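Local coordinates for putative riboflavin biosynthesis protein (Shewanella loihica, PDB 3KY8), which probably acts as a reductase of riboflavin biosynthesis, on 5-amino-6-(5-phosphoribosylamino)uracil or a related substrate, at residues F141-L146 with G167-S172; N22-A27 with V136-F141; F91-T96 with G113-I118. All blocks are in the same frame, centred on the assembly; numbering follows the deposited sequence.

Interaction 1: F141-L146 with G167-S172. With SO4 (sulfate ion), chain J.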
ATOM      1  N   PHE A 141      10.879 -11.514   8.123  1.00 32.91           N
ATOM      2  CA  PHE A 141      10.522 -12.651   7.263  1.00 34.99           C
ATOM      3  C   PHE A 141      10.728 -12.366   5.756  1.00 33.11           C
ATOM      4  O   PHE A 141      11.387 -13.144   5.050  1.00 34.36           O
ATOM      5  CB  PHE A 141       9.084 -13.134   7.533  1.00 33.36           C
ATOM      6  CG  PHE A 141       8.980 -14.137   8.661  1.00 30.74           C
ATOM      7  CD1 PHE A 141       9.252 -13.761   9.975  1.00 36.50           C
ATOM      8  CD2 PHE A 141       8.570 -15.438   8.417  1.00 31.65           C
ATOM      9  CE1 PHE A 141       9.162 -14.683  11.021  1.00 39.20           C
ATOM     10  CE2 PHE A 141       8.506 -16.369   9.458  1.00 36.85           C
ATOM     11  CZ  PHE A 141       8.794 -15.971  10.772  1.00 36.69           C
ATOM     12  N   LEU A 142      10.214 -11.232   5.303  1.00 32.55           N
ATOM     13  CA  LEU A 142      10.373 -10.779   3.926  1.00 28.99           C
ATOM     14  C   LEU A 142      11.813 -10.571   3.510  1.00 32.28           C
ATOM     15  O   LEU A 142      12.147 -10.907   2.345  1.00 31.34           O
ATOM     16  CB  LEU A 142       9.545  -9.521   3.672  1.00 30.71           C
ATOM     17  CG  LEU A 142       8.017  -9.732   3.653  1.00 27.62           C
ATOM     18  CD1 LEU A 142       7.210  -8.386   3.647  1.00 28.91           C
ATOM     19  CD2 LEU A 142       7.705 -10.574   2.466  1.00 25.80           C
ATOM     20  N   LYS A 143      12.674 -10.072   4.430  1.00 31.56           N
ATOM     21  CA  LYS A 143      14.120  -9.915   4.152  1.00 33.39           C
ATOM     22  C   LYS A 143      14.822 -11.253   3.933  1.00 33.63           C
ATOM     23  O   LYS A 143      15.902 -11.285   3.376  1.00 36.27           O
ATOM     24  CB  LYS A 143      14.867  -9.085   5.237  1.00 31.83           C
ATOM     25  CG  LYS A 143      14.417  -7.605   5.299  1.00 30.01           C
ATOM     26  CD  LYS A 143      15.091  -6.792   6.464  1.00 35.31           C
ATOM     27  CE  LYS A 143      14.667  -5.275   6.507  1.00 43.45           C
ATOM     28  NZ  LYS A 143      15.663  -4.277   7.163  1.00 40.80           N
ATOM     29  N   GLU A 144      14.214 -12.361   4.341  1.00 35.08           N
ATOM     30  CA  GLU A 144      14.757 -13.692   4.039  1.00 34.32           C
ATOM     31  C   GLU A 144      13.867 -14.494   3.077  1.00 35.69           C
ATOM     32  O   GLU A 144      14.101 -15.703   2.831  1.00 34.48           O
ATOM     33  CB  GLU A 144      14.970 -14.446   5.342  1.00 33.38           C
ATOM     34  CG  GLU A 144      16.198 -13.913   6.132  1.00 37.25           C
ATOM     35  CD  GLU A 144      16.423 -14.658   7.429  1.00 37.96           C
ATOM     36  OE1 GLU A 144      16.455 -15.907   7.409  1.00 50.06           O
ATOM     37  OE2 GLU A 144      16.534 -14.003   8.482  1.00 48.78           O
ATOM     38  N   ASP A 145      12.867 -13.801   2.538  1.00 34.56           N
ATOM     39  CA  ASP A 145      11.921 -14.341   1.575  1.00 34.46           C
ATOM     40  C   ASP A 145      11.174 -15.522   2.160  1.00 33.77           C
ATOM     41  O   ASP A 145      11.096 -16.575   1.545  1.00 31.13           O
ATOM     42  CB  ASP A 145      12.625 -14.715   0.264  1.00 32.17           C
ATOM     43  CG  ASP A 145      11.657 -14.863  -0.908  1.00 32.41           C
ATOM     44  OD1 ASP A 145      10.469 -14.509  -0.806  1.00 34.57           O
ATOM     45  OD2 ASP A 145      12.116 -15.310  -1.961  1.00 37.63           O
ATOM     46  N   LEU A 146      10.619 -15.330   3.357  1.00 34.30           N
ATOM     47  CA  LEU A 146      10.004 -16.430   4.063  1.00 33.57           C
ATOM     48  C   LEU A 146       8.495 -16.326   4.088  1.00 34.23           C
ATOM     49  O   LEU A 146       7.865 -17.172   4.692  1.00 35.16           O
ATOM     50  CB  LEU A 146      10.546 -16.531   5.483  1.00 32.99           C
ATOM     51  CG  LEU A 146      12.016 -16.915   5.581  1.00 36.33           C
ATOM     52  CD1 LEU A 146      12.550 -16.640   7.008  1.00 29.29           C
ATOM     53  CD2 LEU A 146      12.190 -18.384   5.141  1.00 33.04           C
ATOM     54  N   GLY A 167       8.992  -2.637   4.787  1.00 30.76           N
ATOM     55  CA  GLY A 167      10.272  -1.991   4.939  1.00 31.58           C
ATOM     56  C   GLY A 167      11.072  -2.162   3.683  1.00 34.23           C
ATOM     57  O   GLY A 167      10.520  -2.097   2.553  1.00 35.76           O
ATOM     58  N   GLU A 168      12.375  -2.340   3.871  1.00 35.17           N
ATOM     59  CA  GLU A 168      13.320  -2.449   2.766  1.00 35.43           C
ATOM     60  C   GLU A 168      13.693  -3.895   2.465  1.00 34.13           C
ATOM     61  O   GLU A 168      13.562  -4.788   3.328  1.00 32.82           O
ATOM     62  CB  GLU A 168      14.582  -1.641   3.057  1.00 38.16           C
ATOM     63  CG  GLU A 168      14.354  -0.107   2.985  1.00 50.45           C
ATOM     64  CD  GLU A 168      13.800   0.482   4.284  1.00 64.76           C
ATOM     65  OE1 GLU A 168      14.478   0.367   5.345  1.00 56.22           O
ATOM     66  OE2 GLU A 168      12.687   1.074   4.221  1.00 69.89           O
ATOM     67  N   LEU A 169      14.169  -4.084   1.234  1.00 31.53           N
ATOM     68  CA  LEU A 169      14.532  -5.378   0.697  1.00 31.36           C
ATOM     69  C   LEU A 169      15.708  -5.294  -0.221  1.00 28.52           C
ATOM     70  O   LEU A 169      15.902  -4.309  -0.928  1.00 30.64           O
ATOM     71  CB  LEU A 169      13.364  -5.977  -0.096  1.00 31.00           C
ATOM     72  CG  LEU A 169      12.072  -6.259   0.643  1.00 30.20           C
ATOM     73  CD1 LEU A 169      10.978  -6.488  -0.375  1.00 27.15           C
ATOM     74  CD2 LEU A 169      12.272  -7.468   1.607  1.00 29.41           C
ATOM     75  N   GLU A 170      16.468  -6.377  -0.254  1.00 30.44           N
ATOM     76  CA  GLU A 170      17.593  -6.528  -1.164  1.00 32.70           C
ATOM     77  C   GLU A 170      17.146  -6.488  -2.624  1.00 32.09           C
ATOM     78  O   GLU A 170      17.780  -5.851  -3.449  1.00 27.54           O
ATOM     79  CB  GLU A 170      18.316  -7.860  -0.862  1.00 34.58           C
ATOM     80  CG  GLU A 170      19.575  -8.082  -1.707  1.00 43.01           C
ATOM     81  CD  GLU A 170      20.210  -9.447  -1.510  1.00 39.48           C
ATOM     82  OE1 GLU A 170      20.020 -10.046  -0.441  1.00 48.82           O
ATOM     83  OE2 GLU A 170      20.907  -9.914  -2.438  1.00 57.82           O
ATOM     84  N   SER A 171      16.041  -7.175  -2.926  1.00 32.09           N
ATOM     85  CA  SER A 171      15.493  -7.224  -4.287  1.00 32.11           C
ATOM     86  C   SER A 171      13.974  -7.305  -4.216  1.00 31.57           C
ATOM     87  O   SER A 171      13.415  -7.697  -3.193  1.00 28.52           O
ATOM     88  CB  SER A 171      15.986  -8.458  -5.077  1.00 33.26           C
ATOM     89  OG  SER A 171      17.269  -8.877  -4.663  1.00 36.27           O
ATOM     90  N   SER A 172      13.333  -6.924  -5.316  1.00 31.01           N
ATOM     91  CA  SER A 172      11.894  -6.963  -5.399  1.00 31.42           C
ATOM     92  C   SER A 172      11.442  -8.424  -5.240  1.00 32.37           C
ATOM     93  O   SER A 172      12.219  -9.364  -5.530  1.00 27.67           O
ATOM     94  CB  SER A 172      11.411  -6.307  -6.695  1.00 29.05           C
ATOM     95  OG  SER A 172      11.798  -7.045  -7.825  1.00 33.24           O
TER
HETATM   96  S   SO4 J 181      16.209  -5.997  -8.067  1.00 51.19           S
HETATM   97  O1  SO4 J 181      15.906  -5.476  -9.391  1.00 54.55           O
HETATM   98  O2  SO4 J 181      17.499  -5.493  -7.527  1.00 43.26           O
HETATM   99  O3  SO4 J 181      16.312  -7.432  -8.134  1.00 48.62           O
HETATM  100  O4  SO4 J 181      15.041  -5.691  -7.237  1.00 39.10           O
HETATM  101  O   HOH W   1      15.816  -8.430   1.664  1.00 26.04           O
HETATM  102  O   HOH W   2      14.019  -2.157   6.480  1.00 35.61           O
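The backbones of 141-146 and 167-172 come closest where Lys-143, in the last turn of helix 135-143, passes the loop residue Leu-169 with their CA atoms 5.7 Å apart. The helix ends in a Schellman motif: Leu-146 N bonds to Phe-141 O at 2.9 Å and Asp-145 N to Leu-142 O, with Asp-145 at positive phi as the C-prime residue. Glu-144 N also bonds to Phe-141 O, so this one oxygen takes two backbone donors as the helix ends.

Against this helix end lies the loop that leads into strand 173-183. Leu-169 meets it with a single branch: CD2 sits 3.5 Å from Leu-142 O and 4.0 Å from Leu-142 CB. With CG anti to the carbonyl carbon (chi1 -62°), the CB bond runs past the helix but the branch swings CD2 onto it. A branched apolar side chain suits this place, because Leu-158 of the second subunit packs on both Leu-142 and Leu-169, making the contact part of the dimer interface.

Lys-143 behaves differently. Its extended chain runs alongside the loop, and its CE comes within 3.4 Å of Glu-168 O, while the ammonium group reaches outward to water. A long, flexible residue can thus give its methylenes to the loop and its charge to the solvent side. Lys-143 NZ and Glu-168 OE1 are 5.1 Å apart, and a water between them accepts from the lysine, donates to the carboxylate and also accepts from Glu-168 N. Farther along, Ser-172 N donates to O4 of a sulfate, probably from the crystallisation liquor, at 2.9 Å with an N-H...O angle of 165°.

Interaction 2: N22-A27 with V136-F141. With SO4 (sulfate ion), chain E.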
ATOM      1  N   ASN A  22       4.006 -19.746   5.720  1.00 33.25           N
ATOM      2  CA  ASN A  22       4.037 -18.540   6.528  1.00 33.05           C
ATOM      3  C   ASN A  22       3.115 -17.461   5.944  1.00 32.39           C
ATOM      4  O   ASN A  22       3.326 -16.980   4.814  1.00 31.48           O
ATOM      5  CB  ASN A  22       5.478 -18.049   6.581  1.00 32.89           C
ATOM      6  CG  ASN A  22       6.415 -19.081   7.169  1.00 31.25           C
ATOM      7  OD1 ASN A  22       6.035 -19.822   8.050  1.00 28.15           O
ATOM      8  ND2 ASN A  22       7.618 -19.171   6.640  1.00 30.72           N
ATOM      9  N   ILE A  23       2.103 -17.091   6.721  1.00 33.27           N
ATOM     10  CA  ILE A  23       0.913 -16.370   6.227  1.00 35.50           C
ATOM     11  C   ILE A  23       0.749 -15.047   6.974  1.00 32.68           C
ATOM     12  O   ILE A  23       0.782 -15.024   8.180  1.00 33.54           O
ATOM     13  CB  ILE A  23      -0.407 -17.228   6.430  1.00 33.71           C
ATOM     14  CG1 ILE A  23      -0.264 -18.609   5.788  1.00 39.20           C
ATOM     15  CG2 ILE A  23      -1.651 -16.532   5.847  1.00 32.12           C
ATOM     16  CD1 ILE A  23      -1.201 -19.672   6.426  1.00 37.35           C
ATOM     17  N   VAL A  24       0.607 -13.952   6.227  1.00 33.02           N
ATOM     18  CA  VAL A  24       0.313 -12.619   6.755  1.00 32.68           C
ATOM     19  C   VAL A  24      -1.177 -12.398   6.582  1.00 32.62           C
ATOM     20  O   VAL A  24      -1.757 -12.820   5.561  1.00 33.85           O
ATOM     21  CB  VAL A  24       1.103 -11.546   6.016  1.00 32.64           C
ATOM     22  CG1 VAL A  24       0.641 -10.171   6.373  1.00 29.46           C
ATOM     23  CG2 VAL A  24       2.594 -11.739   6.312  1.00 32.34           C
ATOM     24  N   PHE A  25      -1.807 -11.858   7.626  1.00 32.56           N
ATOM     25  CA  PHE A  25      -3.222 -11.461   7.597  1.00 31.95           C
ATOM     26  C   PHE A  25      -3.370 -10.175   8.422  1.00 30.56           C
ATOM     27  O   PHE A  25      -3.383 -10.199   9.661  1.00 33.70           O
ATOM     28  CB  PHE A  25      -4.106 -12.606   8.128  1.00 33.57           C
ATOM     29  CG  PHE A  25      -5.597 -12.316   8.088  1.00 36.03           C
ATOM     30  CD1 PHE A  25      -6.217 -11.658   9.123  1.00 42.36           C
ATOM     31  CD2 PHE A  25      -6.374 -12.715   7.020  1.00 39.59           C
ATOM     32  CE1 PHE A  25      -7.567 -11.418   9.078  1.00 44.24           C
ATOM     33  CE2 PHE A  25      -7.724 -12.463   6.979  1.00 35.00           C
ATOM     34  CZ  PHE A  25      -8.307 -11.810   7.986  1.00 36.16           C
ATOM     35  N   ILE A  26      -3.478  -9.044   7.738  1.00 31.51           N
ATOM     36  CA  ILE A  26      -3.291  -7.762   8.390  1.00 31.81           C
ATOM     37  C   ILE A  26      -4.104  -6.629   7.753  1.00 33.54           C
ATOM     38  O   ILE A  26      -4.339  -6.604   6.540  1.00 33.95           O
ATOM     39  CB  ILE A  26      -1.761  -7.370   8.402  1.00 33.11           C
ATOM     40  CG1 ILE A  26      -1.448  -6.428   9.601  1.00 36.64           C
ATOM     41  CG2 ILE A  26      -1.368  -6.755   7.044  1.00 34.24           C
ATOM     42  CD1 ILE A  26      -0.006  -6.459  10.063  1.00 32.15           C
ATOM     43  N   ALA A  27      -4.504  -5.674   8.583  1.00 32.96           N
ATOM     44  CA  ALA A  27      -5.226  -4.498   8.127  1.00 32.82           C
ATOM     45  C   ALA A  27      -4.192  -3.398   7.991  1.00 31.70           C
ATOM     46  O   ALA A  27      -3.373  -3.203   8.869  1.00 29.08           O
ATOM     47  CB  ALA A  27      -6.275  -4.103   9.139  1.00 33.08           C
ATOM     48  N   VAL A 136       7.720  -5.454  12.307  1.00 33.89           N
ATOM     49  CA  VAL A 136       9.128  -5.792  12.309  1.00 32.01           C
ATOM     50  C   VAL A 136       9.300  -7.263  11.960  1.00 31.15           C
ATOM     51  O   VAL A 136      10.190  -7.594  11.217  1.00 28.51           O
ATOM     52  CB  VAL A 136       9.858  -5.405  13.623  1.00 32.21           C
ATOM     53  CG1 VAL A 136      11.412  -5.750  13.572  1.00 25.75           C
ATOM     54  CG2 VAL A 136       9.667  -3.895  13.884  1.00 30.59           C
ATOM     55  N   THR A 137       8.438  -8.124  12.480  1.00 31.31           N
ATOM     56  CA  THR A 137       8.534  -9.568  12.252  1.00 30.72           C
ATOM     57  C   THR A 137       8.280  -9.880  10.806  1.00 32.62           C
ATOM     58  O   THR A 137       9.066 -10.584  10.186  1.00 32.17           O
ATOM     59  CB  THR A 137       7.556 -10.372  13.178  1.00 32.28           C
ATOM     60  OG1 THR A 137       7.810 -10.019  14.544  1.00 31.13           O
ATOM     61  CG2 THR A 137       7.746 -11.864  13.038  1.00 30.15           C
ATOM     62  N   ILE A 138       7.205  -9.330  10.252  1.00 32.46           N
ATOM     63  CA  ILE A 138       6.879  -9.502   8.825  1.00 32.90           C
ATOM     64  C   ILE A 138       8.022  -8.987   7.946  1.00 33.74           C
ATOM     65  O   ILE A 138       8.501  -9.664   7.023  1.00 32.95           O
ATOM     66  CB  ILE A 138       5.516  -8.780   8.463  1.00 33.48           C
ATOM     67  CG1 ILE A 138       4.344  -9.479   9.182  1.00 30.02           C
ATOM     68  CG2 ILE A 138       5.273  -8.735   6.921  1.00 34.85           C
ATOM     69  CD1 ILE A 138       3.035  -8.647   9.168  1.00 30.19           C
ATOM     70  N   GLN A 139       8.509  -7.798   8.270  1.00 35.44           N
ATOM     71  CA  GLN A 139       9.633  -7.214   7.527  1.00 32.57           C
ATOM     72  C   GLN A 139      10.833  -8.138   7.550  1.00 34.09           C
ATOM     73  O   GLN A 139      11.455  -8.379   6.510  1.00 34.62           O
ATOM     74  CB  GLN A 139       9.962  -5.835   8.057  1.00 31.35           C
ATOM     75  CG  GLN A 139       8.914  -4.807   7.596  1.00 31.81           C
ATOM     76  CD  GLN A 139       8.926  -3.547   8.399  1.00 34.50           C
ATOM     77  OE1 GLN A 139       9.970  -3.118   8.821  1.00 44.49           O
ATOM     78  NE2 GLN A 139       7.744  -2.952   8.634  1.00 37.98           N
ATOM     79  N   ASN A 140      11.117  -8.712   8.710  1.00 34.40           N
ATOM     80  CA  ASN A 140      12.239  -9.636   8.855  1.00 32.99           C
ATOM     81  C   ASN A 140      12.081 -10.945   8.094  1.00 33.12           C
ATOM     82  O   ASN A 140      13.049 -11.405   7.468  1.00 34.65           O
ATOM     83  CB  ASN A 140      12.573  -9.869  10.333  1.00 34.75           C
ATOM     84  CG  ASN A 140      13.311  -8.695  10.940  1.00 34.89           C
ATOM     85  OD1 ASN A 140      13.990  -7.938  10.247  1.00 34.88           O
ATOM     86  ND2 ASN A 140      13.178  -8.534  12.225  1.00 33.03           N
ATOM     87  N   PHE A 141      10.879 -11.514   8.123  1.00 32.91           N
ATOM     88  CA  PHE A 141      10.522 -12.651   7.263  1.00 34.99           C
ATOM     89  C   PHE A 141      10.728 -12.366   5.756  1.00 33.11           C
ATOM     90  O   PHE A 141      11.387 -13.144   5.050  1.00 34.36           O
ATOM     91  CB  PHE A 141       9.084 -13.134   7.533  1.00 33.36           C
ATOM     92  CG  PHE A 141       8.980 -14.137   8.661  1.00 30.74           C
ATOM     93  CD1 PHE A 141       9.252 -13.761   9.975  1.00 36.50           C
ATOM     94  CD2 PHE A 141       8.570 -15.438   8.417  1.00 31.65           C
ATOM     95  CE1 PHE A 141       9.162 -14.683  11.021  1.00 39.20           C
ATOM     96  CE2 PHE A 141       8.506 -16.369   9.458  1.00 36.85           C
ATOM     97  CZ  PHE A 141       8.794 -15.971  10.772  1.00 36.69           C
TER
HETATM   98  S   SO4 E 181       6.641  -6.495  15.915  1.00 34.72           S
HETATM   99  O1  SO4 E 181       6.665  -5.231  15.232  1.00 32.78           O
HETATM  100  O2  SO4 E 181       7.678  -6.533  16.910  1.00 34.47           O
HETATM  101  O3  SO4 E 181       6.966  -7.562  14.979  1.00 26.31           O
HETATM  102  O4  SO4 E 181       5.331  -6.681  16.487  1.00 35.95           O
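Val-24 and Ile-26 of strand 21-29 meet Ile-138 of helix 135-143 in a buried, apolar helix-on-sheet contact near the centre of the chain. The strand lies inside the mixed sheet, and the axes of the two short segments approach to 10.6 Å, their directions 142° apart, closer to antiparallel than to perpendicular. Alternate residues Asn-22, Val-24 and Ile-26 point their CB atoms at the helix, as the pleat of a strand requires.

Ile-138 meets both aliphatic partners tip to tip. Its CD1 lies 4.0 Å from Val-24 CG1 and 3.9 Å from Ile-26 CD1, while Val-24 CG2 packs against Ile-138 CG1 and CG2. Beta-branched residues suit the strand and give broad, rigid surfaces.

At the other end, the amide of Asn-22 stands 87° to the ring of Phe-141, with ND2 at the ring edge, 4.1 Å from CE2. The same ND2 donates to Leu-146 O. Thr-137 OG1 donates to sulfate O3 at 2.6 Å; with Val-136 N, Thr-137 N and Thr-73 OG1 it binds this ion, probably from the crystallisation liquor. Dispersion and shape thus hold helix to strand, while the helix start can receive an anion.

Interaction 3: F91-T96 with G113-I118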
ATOM      1  N   PHE A  91       4.046 -17.794  19.356  1.00 29.38           N
ATOM      2  CA  PHE A  91       5.482 -17.852  19.521  1.00 31.68           C
ATOM      3  C   PHE A  91       6.027 -16.453  19.353  1.00 33.72           C
ATOM      4  O   PHE A  91       5.710 -15.790  18.375  1.00 33.76           O
ATOM      5  CB  PHE A  91       6.041 -18.776  18.464  1.00 33.13           C
ATOM      6  CG  PHE A  91       5.499 -20.148  18.570  1.00 29.35           C
ATOM      7  CD1 PHE A  91       5.877 -20.958  19.644  1.00 27.91           C
ATOM      8  CD2 PHE A  91       4.584 -20.619  17.663  1.00 29.02           C
ATOM      9  CE1 PHE A  91       5.353 -22.229  19.779  1.00 34.39           C
ATOM     10  CE2 PHE A  91       4.065 -21.871  17.784  1.00 26.74           C
ATOM     11  CZ  PHE A  91       4.451 -22.688  18.844  1.00 29.76           C
ATOM     12  N   VAL A  92       6.787 -15.984  20.335  1.00 35.47           N
ATOM     13  CA  VAL A  92       7.232 -14.608  20.351  1.00 35.49           C
ATOM     14  C   VAL A  92       8.709 -14.573  20.194  1.00 40.39           C
ATOM     15  O   VAL A  92       9.446 -15.235  20.934  1.00 36.91           O
ATOM     16  CB  VAL A  92       6.852 -13.865  21.613  1.00 34.66           C
ATOM     17  CG1 VAL A  92       7.666 -12.579  21.727  1.00 33.16           C
ATOM     18  CG2 VAL A  92       5.339 -13.542  21.570  1.00 33.18           C
ATOM     19  N   LEU A  93       9.101 -13.787  19.189  1.00 46.43           N
ATOM     20  CA  LEU A  93      10.486 -13.584  18.791  1.00 49.16           C
ATOM     21  C   LEU A  93      11.061 -12.461  19.621  1.00 50.32           C
ATOM     22  O   LEU A  93      10.763 -11.250  19.413  1.00 51.97           O
ATOM     23  CB  LEU A  93      10.552 -13.208  17.296  1.00 50.18           C
ATOM     24  CG  LEU A  93      11.225 -14.200  16.349  1.00 52.79           C
ATOM     25  CD1 LEU A  93      11.297 -13.537  14.971  1.00 55.41           C
ATOM     26  CD2 LEU A  93      12.616 -14.591  16.853  1.00 49.40           C
ATOM     27  N   SER A  94      11.838 -12.849  20.612  1.00 50.80           N
ATOM     28  CA  SER A  94      12.572 -11.851  21.351  1.00 50.76           C
ATOM     29  C   SER A  94      13.914 -12.474  21.694  1.00 52.24           C
ATOM     30  O   SER A  94      14.024 -13.630  22.185  1.00 51.52           O
ATOM     31  CB  SER A  94      11.823 -11.323  22.606  1.00 51.47           C
ATOM     32  OG  SER A  94      12.399 -10.108  23.128  1.00 48.46           O
ATOM     33  N   ASN A  95      14.928 -11.701  21.315  1.00 52.29           N
ATOM     34  CA  ASN A  95      16.254 -11.832  21.837  1.00 53.21           C
ATOM     35  C   ASN A  95      16.236 -11.150  23.220  1.00 53.40           C
ATOM     36  O   ASN A  95      16.861 -11.639  24.167  1.00 54.62           O
ATOM     37  CB  ASN A  95      17.238 -11.155  20.873  1.00 53.93           C
ATOM     38  CG  ASN A  95      17.409 -11.922  19.540  1.00 56.54           C
ATOM     39  OD1 ASN A  95      16.436 -12.384  18.885  1.00 62.39           O
ATOM     40  ND2 ASN A  95      18.674 -12.043  19.122  1.00 59.13           N
ATOM     41  N   THR A  96      15.469 -10.051  23.333  1.00 53.19           N
ATOM     42  CA  THR A  96      15.381  -9.239  24.584  1.00 52.26           C
ATOM     43  C   THR A  96      14.593  -9.885  25.773  1.00 51.69           C
ATOM     44  O   THR A  96      14.948  -9.647  26.927  1.00 50.28           O
ATOM     45  CB  THR A  96      14.787  -7.795  24.268  1.00 52.46           C
ATOM     46  N   GLY A 113      16.700 -17.296  18.007  1.00 44.21           N
ATOM     47  CA  GLY A 113      17.708 -17.774  17.045  1.00 43.97           C
ATOM     48  C   GLY A 113      17.490 -17.207  15.660  1.00 41.89           C
ATOM     49  O   GLY A 113      16.824 -16.179  15.514  1.00 40.29           O
ATOM     50  N   LYS A 114      18.026 -17.901  14.653  1.00 39.58           N
ATOM     51  CA  LYS A 114      17.823 -17.525  13.264  1.00 38.59           C
ATOM     52  C   LYS A 114      16.430 -17.950  12.839  1.00 37.02           C
ATOM     53  O   LYS A 114      15.967 -19.039  13.213  1.00 33.06           O
ATOM     54  CB  LYS A 114      18.861 -18.181  12.371  1.00 37.74           C
ATOM     55  CG  LYS A 114      20.249 -17.648  12.549  1.00 40.26           C
ATOM     56  CD  LYS A 114      21.218 -18.593  11.859  1.00 47.71           C
ATOM     57  CE  LYS A 114      22.664 -18.101  11.863  1.00 55.37           C
ATOM     58  NZ  LYS A 114      23.606 -19.267  11.953  1.00 52.33           N
ATOM     59  N   LEU A 115      15.759 -17.087  12.075  1.00 37.42           N
ATOM     60  CA  LEU A 115      14.390 -17.369  11.632  1.00 36.46           C
ATOM     61  C   LEU A 115      14.325 -18.733  10.977  1.00 36.27           C
ATOM     62  O   LEU A 115      13.426 -19.504  11.263  1.00 34.82           O
ATOM     63  CB  LEU A 115      13.879 -16.337  10.638  1.00 37.25           C
ATOM     64  CG  LEU A 115      13.629 -14.916  11.128  1.00 34.22           C
ATOM     65  CD1 LEU A 115      13.029 -14.159   9.999  1.00 31.58           C
ATOM     66  CD2 LEU A 115      12.752 -14.876  12.325  1.00 30.96           C
ATOM     67  N   VAL A 116      15.286 -19.049  10.119  1.00 38.60           N
ATOM     68  CA  VAL A 116      15.206 -20.308   9.361  1.00 38.57           C
ATOM     69  C   VAL A 116      15.190 -21.509  10.313  1.00 35.70           C
ATOM     70  O   VAL A 116      14.352 -22.413  10.145  1.00 34.95           O
ATOM     71  CB  VAL A 116      16.285 -20.384   8.260  1.00 38.79           C
ATOM     72  CG1 VAL A 116      16.386 -21.775   7.688  1.00 47.37           C
ATOM     73  CG2 VAL A 116      15.944 -19.398   7.148  1.00 38.17           C
ATOM     74  N   ASP A 117      16.079 -21.473  11.312  1.00 33.74           N
ATOM     75  CA  ASP A 117      16.146 -22.450  12.400  1.00 34.70           C
ATOM     76  C   ASP A 117      14.859 -22.516  13.240  1.00 32.72           C
ATOM     77  O   ASP A 117      14.400 -23.610  13.558  1.00 31.27           O
ATOM     78  CB  ASP A 117      17.330 -22.162  13.362  1.00 36.03           C
ATOM     79  CG  ASP A 117      18.720 -22.279  12.694  1.00 39.56           C
ATOM     80  OD1 ASP A 117      18.854 -22.913  11.631  1.00 38.53           O
ATOM     81  OD2 ASP A 117      19.691 -21.724  13.255  1.00 42.36           O
ATOM     82  N   ILE A 118      14.320 -21.348  13.618  1.00 32.94           N
ATOM     83  CA  ILE A 118      13.107 -21.255  14.427  1.00 32.80           C
ATOM     84  C   ILE A 118      11.980 -21.906  13.670  1.00 33.54           C
ATOM     85  O   ILE A 118      11.216 -22.681  14.253  1.00 35.36           O
ATOM     86  CB  ILE A 118      12.728 -19.791  14.765  1.00 34.11           C
ATOM     87  CG1 ILE A 118      13.663 -19.199  15.814  1.00 35.19           C
ATOM     88  CG2 ILE A 118      11.312 -19.675  15.320  1.00 29.87           C
ATOM     89  CD1 ILE A 118      13.506 -17.697  15.934  1.00 37.59           C
TER
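Leu-93 reaches out from the end of strand 90-93 and places its two methyl branches against Leu-115 and Ile-118 in the first turn of helix 115-124. This is the helix-on-sheet packing of an alpha/beta fold: strand 90-93 pairs in parallel with 108-111, one of the two edge strands of the sheet within this chain, and the helix follows that strand. Leu-93 crosses Leu-115 at about a right angle and lies obliquely to Ile-118.

The tight part is small. Leu-93 CD1 to Leu-115 CD2 is 3.3 Å, shorter than usual van der Waals contact; with a first torsion of -114°, off the staggered positions, the exact placement of Leu-93 is doubtful. Leucine serves here because its fork lets one residue meet two partners. The three-residue spacing puts both on one side of the helix; Ile-118 points at the strand, while Leu-115 reaches Leu-93 only with CD2. Ile-118 also packs on Val-111.

The solvent side is looser. Gly-113, Lys-114, Val-116 and Asp-117 are exposed, as is Asn-95. Gly-113 suits this turn: at its backbone angles, 128/-158, a beta carbon would collide with the carbonyl oxygen before it. Lys-114 is the N-cap residue, and the first turn closes with Ile-118 N bonded to Lys-114 O at 2.9 Å. On the tight side, Leu-93 CD2 lies 3.4 Å from Ile-118 CD1.

Interactions 1 and 2 use successive parts of helix 135-143 and share Phe-141; their centres are 11 Å apart, and interaction 2 is the more central. Interaction 3 lies 14 Å from interaction 2 and 17 Å from interaction 1, towards the sheet edge formed by strand 108-111; interactions 2 and 3 both pack on the same mixed sheet. Along the chain, strand 21-29 comes first, both segments of interaction 3 follow, then helix 135-143 and finally loop 167-172. Leu-115 of interaction 3 packs on Phe-141, so helices 115-124 and 135-143 touch. Together the contacts join one RibD C-terminal-type domain from the sheet edge, through its core, to the dimer interface at interaction 1.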